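MPT synthase subunit 2 (Burkholderia ambifaria, PDB 7L32) probably catalyses, as the large subunit of molybdopterin synthase, the transfer of sulfur that builds the dithiolene group of molybdopterin. Local coordinates at residues A56-G64 and H90-I101; Q100-A108 and C118-K126. All blocks are in the same frame, centred on the assembly; numbering follows the deposited sequence. Where two conformers were deposited one is given.

Contact 1: residues A56-G64 and H90-I101; sequences AMELEHYPG and HRVGRLLPLDQI
Met57 and Leu59 pair with Leu95 and Gly93 as an antiparallel beta ladder, in which the short strand 93-95 forms an outer strand of a four-stranded sheet. Four backbone hydrogen bonds tie it: Met57 and Leu95 exchange two, of which Leu95 N to Met57 O (2.7 Å) is almost straight at 177°, and Leu59 and Gly93 exchange the others. Between them Glu58 faces Arg94 as a non-hydrogen-bonded pair. Their aliphatic stems touch, while Glu58 OE2 turns to a salt bridge with Lys134 on the next strand. Gly93 has backbone angles that only glycine takes comfortably, where a CB would press on the preceding carbonyl oxygen.

Leu59 carries the apolar side. Its CB lies 4.2 Å from Gly93 O, and CD1 reaches toward the 90-101 segment. CD1 meets His90 CE1 at 3.7 Å, in the plane of the imidazole and at its edge, then Arg91 O at 3.9 Å, then Ile101 CG2 and Leu95 CD1, both at 4.2 Å. A branched, wholly apolar side chain suits this place, where strand 57-61 meets strands 85-91, 93-95 and 100-108. Met57 has CG anti to its backbone N (chi1 176°), and its unbranched chain brings CE to 4.0 Å from Ile101 CD1, the side chains crossing at about a right angle. Past the ladder, Val92 CG1 approaches His61 ND1 obliquely at 3.8 Å, a buried nitrogen with no partner in the model. Within 90-101, Leu95 CD2 sits 3.6 Å above the centre of the Arg91 guanidinium plane; Arg91 NH2 donates to Thr16 O and NH1 to Gln100 O.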
loop_
_atom_site.group_PDB
_atom_site.type_symbol
_atom_site.label_atom_id
_atom_site.label_comp_id
_atom_site.label_asym_id
_atom_site.label_seq_id
_atom_site.Cartn_x
_atom_site.Cartn_y
_atom_site.Cartn_z
ATOM N N ALA A 56 2.032 19.856 18.729
ATOM C CA ALA A 56 2.803 19.338 17.605
ATOM C C ALA A 56 3.694 18.182 18.038
ATOM O O ALA A 56 4.153 18.126 19.179
ATOM C CB ALA A 56 3.642 20.441 16.980
ATOM N N MET A 57 3.950 17.273 17.106
ATOM C CA MET A 57 4.826 16.134 17.345
ATOM C C MET A 57 6.247 16.506 16.944
ATOM O O MET A 57 6.490 16.903 15.800
ATOM C CB MET A 57 4.334 14.911 16.564
ATOM C CG MET A 57 5.242 13.674 16.661
ATOM S SD MET A 57 4.809 12.310 15.552
ATOM C CE MET A 57 3.048 12.555 15.312
ATOM N N GLU A 58 7.180 16.387 17.893
ATOM C CA GLU A 58 8.600 16.572 17.632
ATOM C C GLU A 58 9.251 15.197 17.723
ATOM O O GLU A 58 9.319 14.615 18.813
ATOM C CB GLU A 58 9.232 17.546 18.622
ATOM C CG GLU A 58 8.839 18.997 18.405
ATOM C CD GLU A 58 9.941 19.953 18.796
ATOM O OE1 GLU A 58 11.124 19.580 18.647
ATOM O OE2 GLU A 58 9.628 21.063 19.279
ATOM N N LEU A 59 9.734 14.699 16.583
ATOM C CA LEU A 59 10.367 13.393 16.438
ATOM C C LEU A 59 11.858 13.564 16.196
ATOM O O LEU A 59 12.266 14.412 15.399
ATOM C CB LEU A 59 9.802 12.598 15.246
ATOM C CG LEU A 59 8.743 11.529 15.454
ATOM C CD1 LEU A 59 8.519 10.759 14.132
ATOM C CD2 LEU A 59 9.161 10.606 16.586
ATOM N N GLU A 60 12.662 12.717 16.839
ATOM C CA GLU A 60 14.099 12.686 16.606
ATOM C C GLU A 60 14.560 11.244 16.487
ATOM O O GLU A 60 14.009 10.345 17.126
ATOM C CB GLU A 60 14.878 13.403 17.732
ATOM C CG GLU A 60 14.802 14.933 17.702
ATOM C CD GLU A 60 14.871 15.528 16.294
ATOM O OE1 GLU A 60 15.690 15.054 15.465
ATOM O OE2 GLU A 60 14.097 16.471 16.009
ATOM N N HIS A 61 15.571 11.038 15.657
ATOM C CA HIS A 61 16.187 9.736 15.459
ATOM C C HIS A 61 17.572 9.752 16.098
ATOM O O HIS A 61 18.013 10.772 16.636
ATOM C CB HIS A 61 16.275 9.394 13.967
ATOM C CG HIS A 61 17.249 10.252 13.212
ATOM N ND1 HIS A 61 17.176 11.628 13.207
ATOM C CD2 HIS A 61 18.326 9.930 12.457
ATOM C CE1 HIS A 61 18.159 12.119 12.473
ATOM N NE2 HIS A 61 18.873 11.109 12.007
ATOM N N TYR A 62 18.251 8.596 16.059
ATOM C CA TYR A 62 19.643 8.470 16.490
ATOM C C TYR A 62 20.498 8.409 15.224
ATOM O O TYR A 62 20.518 7.368 14.548
ATOM C CB TYR A 62 19.819 7.205 17.341
ATOM C CG TYR A 62 21.152 7.039 18.098
ATOM C CD1 TYR A 62 22.340 7.572 17.612
ATOM C CD2 TYR A 62 21.202 6.319 19.287
ATOM C CE1 TYR A 62 23.550 7.401 18.301
ATOM C CE2 TYR A 62 22.398 6.145 19.983
ATOM C CZ TYR A 62 23.570 6.685 19.483
ATOM O OH TYR A 62 24.762 6.512 20.169
ATOM N N PRO A 63 21.172 9.491 14.835
ATOM C CA PRO A 63 21.862 9.512 13.534
ATOM C C PRO A 63 22.797 8.325 13.342
ATOM O O PRO A 63 23.591 7.986 14.219
ATOM C CB PRO A 63 22.627 10.841 13.571
ATOM C CG PRO A 63 21.795 11.696 14.453
ATOM C CD PRO A 63 21.263 10.792 15.524
ATOM N N GLY A 64 22.662 7.668 12.188
ATOM C CA GLY A 64 23.426 6.469 11.906
ATOM C C GLY A 64 22.768 5.223 12.466
ATOM O O GLY A 64 22.500 4.276 11.727
ATOM N N HIS A 90 11.558 8.131 6.212
ATOM C CA HIS A 90 10.947 8.523 7.471
ATOM C C HIS A 90 11.342 9.962 7.782
ATOM O O HIS A 90 12.497 10.349 7.583
ATOM C CB HIS A 90 11.377 7.581 8.612
ATOM C CG HIS A 90 10.410 7.533 9.756
ATOM N ND1 HIS A 90 10.081 8.642 10.506
ATOM C CD2 HIS A 90 9.740 6.493 10.315
ATOM C CE1 HIS A 90 9.232 8.297 11.460
ATOM N NE2 HIS A 90 9.010 6.997 11.369
ATOM N N ARG A 91 10.381 10.763 8.233
ATOM C CA ARG A 91 10.687 12.148 8.559
ATOM C C ARG A 91 10.987 12.292 10.044
ATOM O O ARG A 91 10.596 11.457 10.865
ATOM C CB ARG A 91 9.539 13.073 8.175
ATOM C CG ARG A 91 9.277 13.098 6.671
ATOM C CD ARG A 91 8.139 14.033 6.340
ATOM N NE ARG A 91 8.509 15.427 6.534
ATOM C CZ ARG A 91 7.639 16.415 6.686
ATOM N NH1 ARG A 91 6.335 16.186 6.719
ATOM N NH2 ARG A 91 8.087 17.664 6.816
ATOM N N VAL A 92 11.708 13.368 10.372
ATOM C CA VAL A 92 11.967 13.787 11.746
ATOM C C VAL A 92 11.758 15.297 11.822
ATOM O O VAL A 92 11.549 15.970 10.808
ATOM C CB VAL A 92 13.383 13.400 12.227
ATOM C CG1 VAL A 92 13.495 11.886 12.379
ATOM C CG2 VAL A 92 14.444 13.922 11.270
ATOM N N GLY A 93 11.810 15.828 13.039
ATOM C CA GLY A 93 11.573 17.239 13.263
ATOM C C GLY A 93 10.189 17.523 13.815
ATOM O O GLY A 93 9.516 16.664 14.384
ATOM N N ARG A 94 9.765 18.770 13.640
ATOM C CA ARG A 94 8.482 19.236 14.156
ATOM C C ARG A 94 7.414 18.969 13.099
ATOM O O ARG A 94 7.407 19.602 12.037
ATOM C CB ARG A 94 8.573 20.717 14.514
ATOM C CG ARG A 94 7.418 21.260 15.333
ATOM C CD ARG A 94 7.694 22.711 15.720
ATOM N NE ARG A 94 6.493 23.398 16.177
ATOM C CZ ARG A 94 5.634 24.004 15.367
ATOM N NH1 ARG A 94 5.799 23.997 14.054
ATOM N NH2 ARG A 94 4.582 24.630 15.886
ATOM N N LEU A 95 6.509 18.041 13.392
ATOM C CA LEU A 95 5.499 17.587 12.440
ATOM C C LEU A 95 4.120 17.969 12.955
ATOM O O LEU A 95 3.795 17.712 14.120
ATOM C CB LEU A 95 5.589 16.078 12.228
ATOM C CG LEU A 95 6.954 15.557 11.763
ATOM C CD1 LEU A 95 7.038 14.046 11.954
ATOM C CD2 LEU A 95 7.229 15.930 10.303
ATOM N N LEU A 96 3.319 18.599 12.093
ATOM C CA LEU A 96 1.991 19.085 12.447
ATOM C C LEU A 96 0.929 18.047 12.108
ATOM O O LEU A 96 1.178 17.124 11.328
ATOM C CB LEU A 96 1.702 20.395 11.711
ATOM C CG LEU A 96 2.549 21.579 12.185
ATOM C CD1 LEU A 96 2.269 22.837 11.366
ATOM C CD2 LEU A 96 2.293 21.835 13.660
ATOM N N PRO A 97 -0.271 18.175 12.678
ATOM C CA PRO A 97 -1.383 17.320 12.248
ATOM C C PRO A 97 -1.571 17.383 10.741
ATOM O O PRO A 97 -1.507 18.454 10.128
ATOM C CB PRO A 97 -2.592 17.904 12.992
ATOM C CG PRO A 97 -1.994 18.554 14.212
ATOM C CD PRO A 97 -0.662 19.085 13.772
ATOM N N LEU A 98 -1.802 16.214 10.152
ATOM C CA LEU A 98 -2.004 15.935 8.736
ATOM C C LEU A 98 -0.680 15.798 7.981
ATOM O O LEU A 98 -0.694 15.354 6.832
ATOM C CB LEU A 98 -2.897 16.975 8.025
ATOM C CG LEU A 98 -4.268 17.206 8.664
ATOM C CD1 LEU A 98 -5.066 18.270 7.907
ATOM C CD2 LEU A 98 -5.046 15.908 8.785
ATOM N N ASP A 99 0.463 16.136 8.587
ATOM C CA ASP A 99 1.746 15.956 7.919
ATOM C C ASP A 99 2.035 14.477 7.694
ATOM O O ASP A 99 1.759 13.639 8.555
ATOM C CB ASP A 99 2.888 16.529 8.764
ATOM C CG ASP A 99 2.982 18.042 8.701
ATOM O OD1 ASP A 99 2.278 18.689 7.897
ATOM O OD2 ASP A 99 3.763 18.580 9.501
ATOM N N GLN A 100 2.655 14.171 6.558
ATOM C CA GLN A 100 3.205 12.836 6.344
ATOM C C GLN A 100 4.350 12.574 7.312
ATOM O O GLN A 100 5.201 13.442 7.534
ATOM C CB GLN A 100 3.710 12.693 4.910
ATOM C CG GLN A 100 2.614 12.782 3.855
ATOM C CD GLN A 100 3.136 12.615 2.432
ATOM O OE1 GLN A 100 2.565 11.862 1.644
ATOM N NE2 GLN A 100 4.203 13.342 2.089
ATOM N N ILE A 101 4.378 11.365 7.871
ATOM C CA ILE A 101 5.457 10.924 8.773
ATOM C C ILE A 101 6.397 9.951 8.078
ATOM O O ILE A 101 7.617 10.081 8.146
ATOM C CB ILE A 101 4.870 10.263 10.042
ATOM C CG1 ILE A 101 3.964 11.214 10.808
ATOM C CG2 ILE A 101 5.982 9.752 10.961
ATOM C CD1 ILE A 101 3.130 10.482 11.848
#

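Contact 2: residues Q100-A108 and C118-K126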
loop_
_atom_site.group_PDB
_atom_site.type_symbol
_atom_site.label_atom_id
_atom_site.label_comp_id
_atom_site.label_asym_id
_atom_site.label_seq_id
_atom_site.Cartn_x
_atom_site.Cartn_y
_atom_site.Cartn_z
ATOM N N GLN A 100 2.655 14.171 6.558
ATOM C CA GLN A 100 3.205 12.836 6.344
ATOM C C GLN A 100 4.350 12.574 7.312
ATOM O O GLN A 100 5.201 13.442 7.534
ATOM C CB GLN A 100 3.710 12.693 4.910
ATOM C CG GLN A 100 2.614 12.782 3.855
ATOM C CD GLN A 100 3.136 12.615 2.432
ATOM O OE1 GLN A 100 2.565 11.862 1.644
ATOM N NE2 GLN A 100 4.203 13.342 2.089
ATOM N N ILE A 101 4.378 11.365 7.871
ATOM C CA ILE A 101 5.457 10.924 8.773
ATOM C C ILE A 101 6.397 9.951 8.078
ATOM O O ILE A 101 7.617 10.081 8.146
ATOM C CB ILE A 101 4.870 10.263 10.042
ATOM C CG1 ILE A 101 3.964 11.214 10.808
ATOM C CG2 ILE A 101 5.982 9.752 10.961
ATOM C CD1 ILE A 101 3.130 10.482 11.848
ATOM N N VAL A 102 5.840 8.927 7.444
ATOM C CA VAL A 102 6.650 7.795 7.014
ATOM C C VAL A 102 5.986 7.206 5.785
ATOM O O VAL A 102 4.760 7.208 5.675
ATOM C CB VAL A 102 6.782 6.757 8.152
ATOM C CG1 VAL A 102 5.415 6.317 8.657
ATOM C CG2 VAL A 102 7.624 5.555 7.735
ATOM N N MET A 103 6.801 6.743 4.847
ATOM C CA MET A 103 6.292 5.925 3.757
ATOM C C MET A 103 7.151 4.680 3.628
ATOM O O MET A 103 8.378 4.730 3.796
ATOM C CB MET A 103 6.258 6.693 2.419
ATOM C CG MET A 103 7.594 7.184 1.874
ATOM S SD MET A 103 7.431 7.258 0.056
ATOM C CE MET A 103 7.552 5.526 -0.300
ATOM N N VAL A 104 6.496 3.560 3.352
ATOM C CA VAL A 104 7.173 2.312 3.026
ATOM C C VAL A 104 6.565 1.828 1.717
ATOM O O VAL A 104 5.338 1.815 1.585
ATOM C CB VAL A 104 6.999 1.246 4.121
ATOM C CG1 VAL A 104 7.582 -0.100 3.629
ATOM C CG2 VAL A 104 7.720 1.702 5.424
ATOM N N ALA A 105 7.412 1.498 0.745
ATOM C CA ALA A 105 6.939 0.939 -0.528
ATOM C C ALA A 105 7.718 -0.338 -0.827
ATOM O O ALA A 105 8.935 -0.396 -0.609
ATOM C CB ALA A 105 7.117 1.943 -1.670
ATOM N N THR A 106 7.022 -1.368 -1.317
ATOM C CA THR A 106 7.664 -2.612 -1.708
ATOM C C THR A 106 7.179 -2.980 -3.099
ATOM O O THR A 106 6.069 -2.623 -3.492
ATOM C CB THR A 106 7.368 -3.776 -0.750
ATOM O OG1 THR A 106 5.955 -4.074 -0.746
ATOM C CG2 THR A 106 7.841 -3.459 0.695
ATOM N N VAL A 107 8.024 -3.668 -3.852
ATOM C CA VAL A 107 7.636 -4.168 -5.167
ATOM C C VAL A 107 7.991 -5.645 -5.235
ATOM O O VAL A 107 8.977 -6.097 -4.636
ATOM C CB VAL A 107 8.282 -3.363 -6.326
ATOM C CG1 VAL A 107 9.828 -3.396 -6.281
ATOM C CG2 VAL A 107 7.772 -3.844 -7.690
ATOM N N ALA A 108 7.159 -6.403 -5.956
ATOM C CA ALA A 108 7.350 -7.829 -6.115
ATOM C C ALA A 108 6.720 -8.246 -7.435
ATOM O O ALA A 108 6.009 -7.476 -8.086
ATOM C CB ALA A 108 6.719 -8.606 -4.951
ATOM N N CYS A 118 5.402 -5.290 2.863
ATOM C CA CYS A 118 5.167 -3.903 3.258
ATOM C C CYS A 118 4.636 -3.828 4.685
ATOM O O CYS A 118 5.096 -2.998 5.493
ATOM C CB CYS A 118 4.195 -3.238 2.281
ATOM S SG CYS A 118 4.070 -1.444 2.470
ATOM N N GLU A 119 3.676 -4.693 5.028
ATOM C CA GLU A 119 3.153 -4.682 6.395
ATOM C C GLU A 119 4.204 -5.147 7.395
ATOM O O GLU A 119 4.309 -4.592 8.502
ATOM C CB GLU A 119 1.900 -5.562 6.494
ATOM C CG GLU A 119 1.277 -5.545 7.866
ATOM C CD GLU A 119 -0.184 -6.029 7.881
ATOM O OE1 GLU A 119 -0.613 -6.766 6.961
ATOM O OE2 GLU A 119 -0.900 -5.623 8.814
ATOM N N PHE A 120 4.982 -6.167 7.030
ATOM C CA PHE A 120 6.065 -6.624 7.910
ATOM C C PHE A 120 7.043 -5.488 8.218
ATOM O O PHE A 120 7.443 -5.285 9.382
ATOM C CB PHE A 120 6.796 -7.817 7.266
ATOM C CG PHE A 120 8.052 -8.226 8.006
ATOM C CD1 PHE A 120 7.983 -9.088 9.087
ATOM C CD2 PHE A 120 9.302 -7.752 7.607
ATOM C CE1 PHE A 120 9.146 -9.439 9.824
ATOM C CE2 PHE A 120 10.455 -8.099 8.314
ATOM C CZ PHE A 120 10.388 -8.949 9.423
ATOM N N VAL A 121 7.468 -4.759 7.183
ATOM C CA VAL A 121 8.417 -3.659 7.391
ATOM C C VAL A 121 7.808 -2.598 8.305
ATOM O O VAL A 121 8.479 -2.091 9.211
ATOM C CB VAL A 121 8.871 -3.060 6.039
ATOM C CG1 VAL A 121 9.668 -1.744 6.254
ATOM C CG2 VAL A 121 9.743 -4.062 5.234
ATOM N N MET A 122 6.529 -2.253 8.096
ATOM C CA MET A 122 5.877 -1.261 8.959
ATOM C C MET A 122 5.790 -1.747 10.404
ATOM O O MET A 122 6.071 -0.978 11.342
ATOM C CB MET A 122 4.460 -0.906 8.443
ATOM C CG MET A 122 4.447 0.189 7.332
ATOM S SD MET A 122 5.230 1.750 7.881
ATOM C CE MET A 122 4.171 2.173 9.250
ATOM N N ASP A 123 5.401 -3.015 10.612
ATOM C CA ASP A 123 5.303 -3.556 11.974
ATOM C C ASP A 123 6.659 -3.512 12.676
ATOM O O ASP A 123 6.755 -3.133 13.846
ATOM C CB ASP A 123 4.803 -5.002 11.944
ATOM C CG ASP A 123 3.310 -5.112 11.662
ATOM O OD1 ASP A 123 2.575 -4.102 11.784
ATOM O OD2 ASP A 123 2.891 -6.230 11.313
ATOM N N TYR A 124 7.708 -3.952 11.981
ATOM C CA TYR A 124 9.057 -3.993 12.562
ATOM C C TYR A 124 9.582 -2.579 12.796
ATOM O O TYR A 124 10.178 -2.284 13.848
ATOM C CB TYR A 124 9.956 -4.774 11.593
ATOM C CG TYR A 124 11.271 -5.369 12.058
ATOM C CD1 TYR A 124 11.836 -5.042 13.287
ATOM C CD2 TYR A 124 11.999 -6.203 11.203
ATOM C CE1 TYR A 124 13.074 -5.572 13.679
ATOM C CE2 TYR A 124 13.239 -6.743 11.587
ATOM C CZ TYR A 124 13.768 -6.418 12.825
ATOM O OH TYR A 124 14.991 -6.937 13.217
ATOM N N LEU A 125 9.339 -1.684 11.837
ATOM C CA LEU A 125 9.697 -0.274 12.003
ATOM C C LEU A 125 9.050 0.320 13.252
ATOM O O LEU A 125 9.726 0.942 14.092
ATOM C CB LEU A 125 9.269 0.508 10.749
ATOM C CG LEU A 125 9.580 2.005 10.623
ATOM C CD1 LEU A 125 9.603 2.385 9.128
ATOM C CD2 LEU A 125 8.569 2.895 11.370
ATOM N N LYS A 126 7.729 0.150 13.386
ATOM C CA LYS A 126 6.995 0.813 14.468
ATOM C C LYS A 126 7.372 0.264 15.841
ATOM O O LYS A 126 7.320 0.995 16.843
ATOM C CB LYS A 126 5.488 0.685 14.225
ATOM C CG LYS A 126 4.975 1.607 13.118
ATOM C CD LYS A 126 5.033 3.080 13.578
ATOM C CE LYS A 126 4.534 4.065 12.512
ATOM N NZ LYS A 126 4.542 5.525 12.975
#
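Val104 meets Cys118, Val121 and Met122 without a flat group among them: no ring face or edge takes part, and the strand 100-108 rests on the helix through methyls and sulfur. The two methyls of Val104 divide the work. CG1, anti to the backbone N (chi1 173°), meets Val121 CG1 at 3.7 Å and Cys118 SG at 3.9 Å. CG2 lies 3.5 Å from Met122 SD, the two side chains sliding past each other in opposite directions; bends at chi2 and chi3 bring the sulfur alongside. Further along, Val102 CG2 and Leu125 CD1 meet tip to tip at 4.0 Å. Beta-branched Thr106 serves twice: CG2 packs 3.7 Å from Cys118 CA, while OG1 is hydrogen-bonded to Ala114 O, which satisfies a buried hydroxyl. The small Cys118 fits here, its CA 5.7 Å from Thr106 CA and its SG 3.6 Å from Val104 O.

The axes of strand 100-108 and helix segment 118-126 approach to 8.3 Å, their directions 147° apart. This is sheet-on-helix packing in the alpha/beta part of MoaE. Strands 85-91 and 37-44 flank strand 100-108, helix 65-80 touches Val121 and Tyr124, and Phe115 of the second subunit packs on Cys118.

In the fold
Contact 1 and contact 2 follow one another along the chain and share Gln100 and Ile101, where strand 100-108 begins; their centres are 16 Å apart. A classic beta bulge, with Ile101 and Val102 both facing Gly43, lies at the changeover: Ile101 packs against the side chains of Met57 and Leu59 in contact 1, and Val102 serves the helix packing of contact 2. His90 bridges them, its CD2 lying 3.5 Å from Val102 CG2 and 3.9 Å from Leu125 CD2. Contact 1 thus joins the antiparallel sheet to the mixed sheet, and contact 2 backs the latter with helix 111-128. That helix also reaches the second subunit, where Asp123 forms a salt bridge with Arg111 of that chain.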